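Local coordinates for S-layer domain-containing protein (PDB 4QVS) that is of unknown function but contains a concanavalin A-like lectin/glucanase domain, which would be consistent with a carbohydrate-related role at the cell surface, at residues 50-53 with 54-57. Residues are numbered along the deposited sequence; the frame is centred on the assembly and turned at random.
Sequences SLDG and VDDY
The chain leaves strand 47-52 at D52 and doubles back through a tight loop, bringing the CA atoms of L51 and D56 to 5.1 Å. D52 turns its carboxylate into the bend, CG lying between backbone N and carbonyl carbon (chi1 63°), and OD1 accepts three successive amides: V54 N at 2.8 Å, D55 N at 3.0 Å and D56 N at 3.2 Å. The last two arrive on the syn side, whereas V54 N comes from well above the carboxylate plane. The bond to V54 N, two residues on, closes an Asx turn, and the same oxygen goes on to take the next two amides. G53 passes through it with positive phi (78°), and one water bridges G53 N to D56 O. In return D56 OD2 takes D52 N at 2.9 Å, and also bonds S36 OG. The D52 and D56 carboxylates are stacked, their planes 9° apart, with D52 OD2 3.3 Å from D56 OD1; D55 OD1 lies near D52 OD2 as well. This gathering of acid groups could raise their proton affinity, partly offset by the amides. L51 CD2 packs against D56 CB at 3.8 Å, the two side chains sliding past each other in opposite directions. The turn leads into strand 57-60 of the concanavalin A-like domain, while S50, L51 and D52 pair antiparallel with a strand of the second subunit, whose I179 packs on L51 and Y57.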
loop_
_atom_site.group_PDB
_atom_site.type_symbol
_atom_site.label_atom_id
_atom_site.label_comp_id
_atom_site.label_asym_id
_atom_site.label_seq_id
_atom_site.Cartn_x
_atom_site.Cartn_y
_atom_site.Cartn_z
ATOM N N SER A 50 -6.319 -7.225 -23.621
ATOM C CA SER A 50 -7.181 -7.783 -22.597
ATOM C C SER A 50 -6.939 -9.299 -22.464
ATOM O O SER A 50 -7.321 -10.059 -23.366
ATOM C CB SER A 50 -8.633 -7.570 -22.939
ATOM O OG SER A 50 -9.385 -7.893 -21.802
ATOM N N LEU A 51 -6.394 -9.707 -21.305
ATOM C CA LEU A 51 -6.035 -11.107 -21.005
ATOM C C LEU A 51 -7.102 -11.741 -20.132
ATOM O O LEU A 51 -7.512 -11.140 -19.122
ATOM C CB LEU A 51 -4.688 -11.141 -20.275
ATOM C CG LEU A 51 -3.519 -10.384 -20.936
ATOM C CD1 LEU A 51 -2.247 -10.484 -20.100
ATOM C CD2 LEU A 51 -3.238 -10.893 -22.349
ATOM N N ASP A 52 -7.529 -12.953 -20.497
ATOM C CA ASP A 52 -8.609 -13.616 -19.811
ATOM C C ASP A 52 -8.273 -14.136 -18.422
ATOM O O ASP A 52 -9.164 -14.461 -17.669
ATOM C CB ASP A 52 -9.238 -14.711 -20.665
ATOM C CG ASP A 52 -8.251 -15.865 -21.000
ATOM O OD1 ASP A 52 -7.110 -15.855 -20.495
ATOM O OD2 ASP A 52 -8.660 -16.760 -21.778
ATOM N N GLY A 53 -7.007 -14.175 -18.059
ATOM C CA GLY A 53 -6.627 -14.718 -16.777
ATOM C C GLY A 53 -6.640 -16.244 -16.778
ATOM O O GLY A 53 -6.534 -16.856 -15.733
ATOM N N VAL A 54 -6.793 -16.845 -17.942
ATOM C CA VAL A 54 -6.880 -18.307 -18.067
ATOM C C VAL A 54 -5.665 -18.808 -18.816
ATOM O O VAL A 54 -4.908 -19.575 -18.296
ATOM C CB VAL A 54 -8.161 -18.747 -18.815
ATOM C CG1 VAL A 54 -8.220 -20.271 -18.970
ATOM C CG2 VAL A 54 -9.388 -18.260 -18.076
ATOM N N ASP A 55 -5.461 -18.345 -20.041
ATOM C CA ASP A 55 -4.307 -18.818 -20.812
ATOM C C ASP A 55 -3.749 -17.789 -21.788
ATOM O O ASP A 55 -2.910 -18.094 -22.611
ATOM C CB ASP A 55 -4.684 -20.102 -21.516
ATOM C CG ASP A 55 -5.912 -19.981 -22.397
ATOM O OD1 ASP A 55 -6.280 -18.894 -22.871
ATOM O OD2 ASP A 55 -6.538 -21.030 -22.639
ATOM N N ASP A 56 -4.182 -16.548 -21.650
ATOM C CA ASP A 56 -3.747 -15.460 -22.514
ATOM C C ASP A 56 -2.481 -14.806 -22.032
ATOM O O ASP A 56 -2.299 -14.608 -20.837
ATOM C CB ASP A 56 -4.829 -14.337 -22.537
ATOM C CG ASP A 56 -6.082 -14.766 -23.210
ATOM O OD1 ASP A 56 -6.148 -15.911 -23.754
ATOM O OD2 ASP A 56 -7.019 -13.958 -23.204
ATOM N N TYR A 57 -1.646 -14.367 -22.975
ATOM C CA TYR A 57 -0.391 -13.668 -22.649
ATOM C C TYR A 57 0.209 -12.963 -23.852
ATOM O O TYR A 57 -0.273 -13.085 -24.953
ATOM C CB TYR A 57 0.663 -14.665 -22.106
ATOM C CG TYR A 57 1.062 -15.684 -23.146
ATOM C CD1 TYR A 57 0.249 -16.759 -23.408
ATOM C CD2 TYR A 57 2.265 -15.588 -23.848
ATOM C CE1 TYR A 57 0.607 -17.716 -24.353
ATOM C CE2 TYR A 57 2.630 -16.580 -24.808
ATOM C CZ TYR A 57 1.761 -17.624 -25.045
ATOM O OH TYR A 57 1.989 -18.623 -25.993
HETATM O O HOH W 1 -4.265 -14.492 -19.059
#